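Long-range contacts in secreted in xylem 3 (Fusarium oxysporum, PDB 5OD4), which is a secreted effector (Avr2) of a fungal plant pathogen that probably suppresses plant immunity and is itself probably recognised by some hosts: residues F17-S22 against Y121-S126; H71-N76 against T103-P108. All blocks are in the same frame, centred on the assembly; numbering follows the deposited sequence. Where two conformers were deposited one is given.

Interaction 1 of 2, residues F17-S22 against Y121-S126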
ATOM      1  N   PHE A  17       4.826   8.938   1.778  1.00  8.39           N
ATOM      2  CA  PHE A  17       4.623   8.565   0.380  1.00  8.34           C
ATOM      3  C   PHE A  17       3.155   8.258   0.177  1.00  7.70           C
ATOM      4  O   PHE A  17       2.567   7.507   0.944  1.00  9.00           O
ATOM      5  CB  PHE A  17       5.432   7.325   0.044  1.00  9.97           C
ATOM      6  CG  PHE A  17       5.215   6.793  -1.348  1.00 10.30           C
ATOM      7  CD1 PHE A  17       5.687   7.468  -2.450  1.00 11.95           C
ATOM      8  CD2 PHE A  17       4.562   5.601  -1.548  1.00 11.26           C
ATOM      9  CE1 PHE A  17       5.476   6.976  -3.733  1.00 13.14           C
ATOM     10  CE2 PHE A  17       4.374   5.081  -2.812  1.00 12.95           C
ATOM     11  CZ  PHE A  17       4.837   5.764  -3.906  1.00 13.21           C
ATOM     12  N   THR A  18       2.573   8.814  -0.886  1.00  8.69           N
ATOM     13  CA  THR A  18       1.213   8.498  -1.280  1.00  9.77           C
ATOM     14  C   THR A  18       1.184   8.153  -2.743  1.00 10.01           C
ATOM     15  O   THR A  18       1.884   8.753  -3.563  1.00 12.48           O
ATOM     16  CB  THR A  18       0.289   9.671  -1.005  1.00 12.38           C
ATOM     17  OG1 THR A  18       0.755  10.838  -1.700  1.00 17.72           O
ATOM     18  CG2 THR A  18       0.199   9.970   0.465  1.00 13.98           C
ATOM     19  N   THR A  19       0.333   7.197  -3.082  1.00  9.56           N
ATOM     20  CA  THR A  19       0.065   6.877  -4.475  1.00 10.17           C
ATOM     21  C   THR A  19      -1.331   6.280  -4.583  1.00  9.51           C
ATOM     22  O   THR A  19      -1.886   5.835  -3.611  1.00 12.81           O
ATOM     23  CB  THR A  19       1.148   5.946  -5.059  1.00 11.78           C
ATOM     24  OG1 THR A  19       1.003   5.916  -6.476  1.00 14.84           O
ATOM     25  CG2 THR A  19       1.123   4.535  -4.485  1.00 12.67           C
ATOM     26  N   SER A  20      -1.868   6.294  -5.782  1.00 10.53           N
ATOM     27  CA  SER A  20      -3.115   5.606  -6.040  1.00 10.51           C
ATOM     28  C   SER A  20      -2.967   4.715  -7.239  1.00  9.53           C
ATOM     29  O   SER A  20      -2.127   4.945  -8.094  1.00 12.64           O
ATOM     30  CB  SER A  20      -4.238   6.573  -6.242  1.00 13.07           C
ATOM     31  OG  SER A  20      -3.998   7.381  -7.363  1.00 16.02           O
ATOM     32  N   PHE A  21      -3.816   3.702  -7.312  1.00  8.34           N
ATOM     33  CA  PHE A  21      -3.776   2.786  -8.441  1.00  8.64           C
ATOM     34  C   PHE A  21      -5.124   2.156  -8.659  1.00  8.42           C
ATOM     35  O   PHE A  21      -5.948   2.062  -7.762  1.00  8.52           O
ATOM     36  CB  PHE A  21      -2.691   1.717  -8.299  1.00 10.17           C
ATOM     37  CG  PHE A  21      -2.886   0.774  -7.131  1.00  9.74           C
ATOM     38  CD1 PHE A  21      -2.424   1.107  -5.872  1.00  9.93           C
ATOM     39  CD2 PHE A  21      -3.564  -0.434  -7.280  1.00 10.87           C
ATOM     40  CE1 PHE A  21      -2.578   0.223  -4.808  1.00 10.63           C
ATOM     41  CE2 PHE A  21      -3.709  -1.297  -6.230  1.00 10.77           C
ATOM     42  CZ  PHE A  21      -3.229  -0.966  -4.996  1.00 10.81           C
ATOM     43  N   SER A  22      -5.302   1.706  -9.896  1.00 10.72           N
ATOM     44  CA  SER A  22      -6.448   0.927 -10.333  1.00 10.45           C
ATOM     45  C   SER A  22      -6.041  -0.560 -10.475  1.00 10.10           C
ATOM     46  O   SER A  22      -4.881  -0.909 -10.595  1.00 13.26           O
ATOM     47  CB  SER A  22      -6.976   1.476 -11.683  1.00 11.96           C
ATOM     48  OG  SER A  22      -7.402   2.816 -11.609  1.00 16.60           O
ATOM     49  N   TYR A 121      -7.572   2.435  -5.347  1.00  6.51           N
ATOM     50  CA  TYR A 121      -6.881   2.212  -4.093  1.00  6.71           C
ATOM     51  C   TYR A 121      -5.878   3.321  -3.837  1.00  6.94           C
ATOM     52  O   TYR A 121      -5.187   3.768  -4.752  1.00  8.71           O
ATOM     53  CB  TYR A 121      -6.161   0.831  -4.131  1.00  7.19           C
ATOM     54  CG  TYR A 121      -7.139  -0.268  -4.389  1.00  6.81           C
ATOM     55  CD1 TYR A 121      -7.925  -0.758  -3.370  1.00  6.93           C
ATOM     56  CD2 TYR A 121      -7.341  -0.774  -5.650  1.00  6.99           C
ATOM     57  CE1 TYR A 121      -8.874  -1.747  -3.606  1.00  7.38           C
ATOM     58  CE2 TYR A 121      -8.291  -1.749  -5.917  1.00  7.59           C
ATOM     59  CZ  TYR A 121      -9.057  -2.218  -4.887  1.00  7.44           C
ATOM     60  OH  TYR A 121     -10.036  -3.179  -5.083  1.00  8.69           O
ATOM     61  N   TYR A 122      -5.796   3.745  -2.574  1.00  6.94           N
ATOM     62  CA  TYR A 122      -4.942   4.869  -2.160  1.00  7.50           C
ATOM     63  C   TYR A 122      -4.038   4.393  -1.050  1.00  7.28           C
ATOM     64  O   TYR A 122      -4.521   4.063   0.040  1.00  8.66           O
ATOM     65  CB  TYR A 122      -5.807   6.057  -1.689  1.00  9.23           C
ATOM     66  CG  TYR A 122      -6.659   6.618  -2.802  1.00 10.01           C
ATOM     67  CD1 TYR A 122      -7.861   6.000  -3.201  1.00 10.38           C
ATOM     68  CD2 TYR A 122      -6.246   7.739  -3.480  1.00 12.46           C
ATOM     69  CE1 TYR A 122      -8.631   6.512  -4.225  1.00 12.01           C
ATOM     70  CE2 TYR A 122      -7.004   8.263  -4.555  1.00 13.84           C
ATOM     71  CZ  TYR A 122      -8.173   7.617  -4.908  1.00 13.89           C
ATOM     72  OH  TYR A 122      -8.944   8.120  -5.936  1.00 17.09           O
ATOM     73  N   LEU A 123      -2.737   4.362  -1.310  1.00  7.42           N
ATOM     74  CA  LEU A 123      -1.736   3.907  -0.367  1.00  7.32           C
ATOM     75  C   LEU A 123      -1.035   5.117   0.251  1.00  7.40           C
ATOM     76  O   LEU A 123      -0.610   6.024  -0.467  1.00  9.16           O
ATOM     77  CB  LEU A 123      -0.688   3.065  -1.115  1.00  8.27           C
ATOM     78  CG  LEU A 123       0.569   2.658  -0.374  1.00  8.52           C
ATOM     79  CD1 LEU A 123       0.241   1.740   0.793  1.00  8.38           C
ATOM     80  CD2 LEU A 123       1.562   2.008  -1.325  1.00 10.74           C
ATOM     81  N   THR A 124      -0.874   5.073   1.572  1.00  7.00           N
ATOM     82  CA  THR A 124      -0.060   6.069   2.294  1.00  7.29           C
ATOM     83  C   THR A 124       0.919   5.317   3.163  1.00  6.95           C
ATOM     84  O   THR A 124       0.538   4.378   3.873  1.00  8.14           O
ATOM     85  CB  THR A 124      -0.917   6.993   3.150  1.00  8.85           C
ATOM     86  OG1 THR A 124      -1.905   7.646   2.359  1.00 10.90           O
ATOM     87  CG2 THR A 124      -0.075   8.061   3.838  1.00 10.06           C
ATOM     88  N   ILE A 125       2.174   5.751   3.139  1.00  7.10           N
ATOM     89  CA  ILE A 125       3.249   5.244   4.023  1.00  7.95           C
ATOM     90  C   ILE A 125       3.789   6.455   4.759  1.00  8.10           C
ATOM     91  O   ILE A 125       4.189   7.451   4.120  1.00  9.48           O
ATOM     92  CB  ILE A 125       4.375   4.590   3.218  1.00  8.63           C
ATOM     93  CG1 ILE A 125       3.849   3.416   2.362  1.00  8.66           C
ATOM     94  CG2 ILE A 125       5.483   4.115   4.130  1.00 10.63           C
ATOM     95  CD1 ILE A 125       4.855   2.863   1.369  1.00 10.75           C
ATOM     96  N   SER A 126       3.847   6.391   6.094  1.00  8.01           N
ATOM     97  CA  SER A 126       4.360   7.533   6.876  1.00  8.56           C
ATOM     98  C   SER A 126       5.032   7.066   8.135  1.00  8.49           C
ATOM     99  O   SER A 126       4.533   6.202   8.815  1.00 10.27           O
ATOM    100  CB  SER A 126       3.210   8.456   7.239  1.00 10.80           C
ATOM    101  OG  SER A 126       3.695   9.613   7.866  1.00 18.31           O
TER
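Phe17 to Phe21 pair with Tyr121 to Ile125 as neighbouring antiparallel strands, their axes 4.7 Å apart and their directions at 166°. Three hydrogen-bonded pairs, Phe17 with Ile125, Thr19 with Leu123 and Phe21 with Tyr121, each contribute two N-H...O bonds, for instance Phe17 N donating to Ile125 O at 2.8 Å. At the non-hydrogen-bonded pairs between them the CA atoms come closer, and Thr18 CA sits 3.2 Å from Leu123 O in a C-H...O contact.

Side chains alternate between two faces. On one, the Phe21 ring lies with a face against Tyr121 CB, which stands 3.5 Å above its plane toward the rim, a CH-pi contact. Phe21 chi1 (64°) sets CG on the side of Tyr121; the two aromatic rings are slid so far apart that they barely overlap. Farther along, Leu123 CD2 meets the edge of the Phe17 ring, whose CD2 is 4.0 Å from Ile125 CD1. Thr19 shares this face, its CG2 4.1 Å from Leu123 CD2. On the other face Thr18 CG2 lies alongside the Thr124 side chain, which Phe7 also touches, and Ser20 CB meets Tyr122 CD2 at 3.6 Å.

Ile50 and Ile63 of the second sheet also touch Phe21. Strand 17-21 is outermost in its sheet within this chain, and its pairing with 119-127 sets a mainly apolar and aromatic face against strands 47-53 and 60-66.

Interaction 2 of 2, residues H71-N76 against T103-P108. With EDO (1,2-ethanediol), chain D.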
ATOM      1  N   HIS A  71      18.531  -3.517   5.150  1.00  7.64           N
ATOM      2  CA  HIS A  71      18.576  -2.764   6.380  1.00  7.68           C
ATOM      3  C   HIS A  71      17.375  -3.063   7.262  1.00  6.96           C
ATOM      4  O   HIS A  71      16.336  -3.568   6.834  1.00  8.41           O
ATOM      5  CB  HIS A  71      18.660  -1.274   6.088  1.00  8.41           C
ATOM      6  CG  HIS A  71      19.967  -0.846   5.472  1.00  8.86           C
ATOM      7  ND1 HIS A  71      20.540   0.369   5.708  1.00 13.32           N
ATOM      8  CD2 HIS A  71      20.814  -1.484   4.641  1.00  9.97           C
ATOM      9  CE1 HIS A  71      21.688   0.453   5.045  1.00 12.40           C
ATOM     10  NE2 HIS A  71      21.864  -0.660   4.365  1.00 10.85           N
ATOM     11  N   GLN A  72      17.528  -2.703   8.528  1.00  7.71           N
ATOM     12  CA  GLN A  72      16.397  -2.663   9.465  1.00  7.38           C
ATOM     13  C   GLN A  72      15.716  -1.307   9.406  1.00  7.47           C
ATOM     14  O   GLN A  72      16.361  -0.278   9.163  1.00  9.17           O
ATOM     15  CB  GLN A  72      16.899  -2.897  10.883  1.00  8.38           C
ATOM     16  CG  GLN A  72      17.462  -4.291  11.121  1.00  8.77           C
ATOM     17  CD  GLN A  72      18.119  -4.311  12.463  1.00  9.52           C
ATOM     18  OE1 GLN A  72      19.281  -3.909  12.598  1.00 11.05           O
ATOM     19  NE2 GLN A  72      17.386  -4.723  13.501  1.00  9.84           N
ATOM     20  N   ALA A  73      14.412  -1.283   9.682  1.00  7.15           N
ATOM     21  CA  ALA A  73      13.713  -0.018   9.837  1.00  7.03           C
ATOM     22  C   ALA A  73      14.285   0.765  11.017  1.00  7.04           C
ATOM     23  O   ALA A  73      14.512   0.210  12.093  1.00  8.09           O
ATOM     24  CB  ALA A  73      12.236  -0.281  10.062  1.00  7.66           C
ATOM     25  N   ILE A  74      14.475   2.077  10.834  1.00  7.45           N
ATOM     26  CA  ILE A  74      15.048   2.932  11.863  0.50  8.28           C
ATOM     27  C   ILE A  74      14.011   3.637  12.702  1.00  7.95           C
ATOM     28  O   ILE A  74      14.354   4.394  13.624  1.00  9.32           O
ATOM     29  CB  ILE A  74      16.024   3.972  11.270  0.50 10.69           C
ATOM     30  CG1 ILE A  74      15.308   5.046  10.449  0.50 12.19           C
ATOM     31  CG2 ILE A  74      17.092   3.288  10.447  0.50 12.61           C
ATOM     32  CD1 ILE A  74      16.245   6.083   9.889  0.50 14.76           C
ATOM     33  N   ALA A  75      12.741   3.402  12.406  1.00  8.14           N
ATOM     34  CA  ALA A  75      11.591   4.049  13.041  1.00  8.72           C
ATOM     35  C   ALA A  75      10.394   3.159  12.792  1.00  7.55           C
ATOM     36  O   ALA A  75      10.460   2.183  12.044  1.00  8.06           O
ATOM     37  CB  ALA A  75      11.389   5.452  12.523  1.00 10.73           C
ATOM     38  N   ASN A  76       9.271   3.545  13.416  1.00  8.18           N
ATOM     39  CA  ASN A  76       7.987   2.893  13.121  1.00  8.20           C
ATOM     40  C   ASN A  76       7.270   3.616  12.016  1.00  7.68           C
ATOM     41  O   ASN A  76       7.284   4.842  11.962  1.00  9.32           O
ATOM     42  CB  ASN A  76       7.104   2.919  14.370  1.00  9.00           C
ATOM     43  CG  ASN A  76       7.690   2.131  15.509  1.00  9.49           C
ATOM     44  OD1 ASN A  76       7.974   0.942  15.367  1.00 11.14           O
ATOM     45  ND2 ASN A  76       7.839   2.783  16.662  1.00 12.36           N
ATOM     46  N   THR A 103      10.243  -0.465  14.226  1.00  8.53           N
ATOM     47  CA  THR A 103      11.685  -0.222  14.387  1.00  8.35           C
ATOM     48  C   THR A 103      12.413  -1.545  14.586  1.00  7.64           C
ATOM     49  O   THR A 103      12.036  -2.351  15.413  1.00  9.50           O
ATOM     50  CB  THR A 103      11.914   0.642  15.615  1.00  9.81           C
ATOM     51  OG1 THR A 103      11.132   1.793  15.451  1.00 12.13           O
ATOM     52  CG2 THR A 103      13.375   1.033  15.754  1.00 10.26           C
ATOM     53  N   GLY A 104      13.477  -1.751  13.813  1.00  7.72           N
ATOM     54  CA  GLY A 104      14.263  -2.959  13.890  1.00  8.16           C
ATOM     55  C   GLY A 104      13.833  -4.085  12.987  1.00  7.92           C
ATOM     56  O   GLY A 104      14.578  -5.043  12.820  1.00  9.81           O
ATOM     57  N   SER A 105      12.619  -3.999  12.436  1.00  8.28           N
ATOM     58  CA  SER A 105      12.161  -5.036  11.533  1.00  8.26           C
ATOM     59  C   SER A 105      12.859  -4.954  10.193  1.00  8.06           C
ATOM     60  O   SER A 105      13.300  -3.900   9.748  1.00  9.09           O
ATOM     61  CB  SER A 105      10.654  -5.027  11.404  1.00 10.27           C
ATOM     62  OG  SER A 105      10.156  -3.911  10.749  1.00 11.33           O
ATOM     63  N   ARG A 106      12.909  -6.102   9.533  1.00  9.34           N
ATOM     64  CA  ARG A 106      13.483  -6.203   8.202  0.50  9.04           C
ATOM     65  C   ARG A 106      12.451  -6.169   7.091  1.00  8.08           C
ATOM     66  O   ARG A 106      12.779  -5.923   5.939  1.00  8.68           O
ATOM     67  CB  ARG A 106      14.322  -7.472   8.115  0.50 10.23           C
ATOM     68  CG  ARG A 106      15.539  -7.341   9.011  0.50 12.61           C
ATOM     69  CD  ARG A 106      16.495  -8.494   8.993  0.50 15.23           C
ATOM     70  NE  ARG A 106      17.626  -8.199   9.869  0.50 19.51           N
ATOM     71  CZ  ARG A 106      17.578  -8.147  11.206  0.50 21.06           C
ATOM     72  NH1 ARG A 106      16.448  -8.384  11.858  0.50 26.42           N
ATOM     73  NH2 ARG A 106      18.671  -7.857  11.900  0.50 24.49           N
ATOM     74  N   GLY A 107      11.191  -6.460   7.432  1.00  8.59           N
ATOM     75  CA  GLY A 107      10.157  -6.461   6.439  1.00  8.05           C
ATOM     76  C   GLY A 107      10.176  -7.687   5.549  1.00  7.54           C
ATOM     77  O   GLY A 107      10.935  -8.631   5.775  1.00  9.26           O
ATOM     78  N   PRO A 108       9.328  -7.685   4.540  1.00  8.33           N
ATOM     79  CA  PRO A 108       8.362  -6.610   4.277  1.00  8.01           C
ATOM     80  C   PRO A 108       7.195  -6.616   5.260  1.00  7.65           C
ATOM     81  O   PRO A 108       6.828  -7.639   5.825  1.00  9.33           O
ATOM     82  CB  PRO A 108       7.847  -6.960   2.875  1.00  9.17           C
ATOM     83  CG  PRO A 108       7.979  -8.434   2.804  1.00 10.31           C
ATOM     84  CD  PRO A 108       9.216  -8.780   3.568  1.00  9.97           C
TER
HETATM   85  C1  EDO D 203      12.816  -7.586   1.665  1.00 30.57           C
HETATM   86  O1  EDO D 203      12.537  -8.976   1.589  1.00 30.86           O
HETATM   87  C2  EDO D 203      13.014  -7.282   3.139  1.00 28.98           C
HETATM   88  O2  EDO D 203      13.516  -8.411   3.872  1.00 34.17           O
HETATM   89  O   HOH W   1      15.419  -5.497   5.117  1.00 10.28           O
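Ala73 and Gly104 join the two loops through the backbone: Gly104 N donates to Ala73 O at 2.8 Å, and Ala73 N to Ser105 O at 2.8 Å in a nearly straight bond (167°). On one flank Gln72 NE2 gives a hydrogen to Gly104 O at 2.9 Å, close to the amide plane. Gln72 CG lies anti to the carbonyl carbon (chi1 -66°), and the extended chain beyond it runs alongside that of Arg106. The amide and guanidinium planes stack, only 13° apart; Gln72 CG sits 3.8 Å over the guanidinium centre, and Arg106 NH2 comes to 3.6 Å from Gln72 CD. On the other flank Thr103 N donates to Asn76 OD1 at 2.9 Å, approaching from above the plane of the Asn76 side-chain carbonyl; Thr103 OG1 adds a weak bond.

Farther out, one water donates to both His71 O and Arg106 O, bridging the loops. Ethanediol O2, probably from the crystallisation liquor, donates a hydrogen bond to Gly107 O. Ser105 OG is hydrogen-bonded to Ser102 O.

The contact thus joins the loop from strand 60-66 to strand 77-85 with that from strand 94-101 to strand 109-114, Ala73 resting on Leu101 and Asn76 bonded through its backbone to Asp128.

Overall arrangement
Both contacts rely heavily on main-chain hydrogen bonding, yet they serve different parts of the fold. Interaction 1, its centre about 6 Å from the chain centre, is a partly buried pairing within one sheet. Interaction 2, its centre about 16 Å from that of the chain, is a surface contact between two loops that each lead from one sheet to the other; its side chains contribute polar contacts, a stacked amide and guanidinium and a bridging water, where interaction 1 has mainly apolar and aromatic packing. The centres of interactions 1 and 2 are about 20 Å apart, with no direct contact. Strand 77-85, which follows residues 71-76, pairs with strand 119-127, so the two contacts are connected through the same sheet.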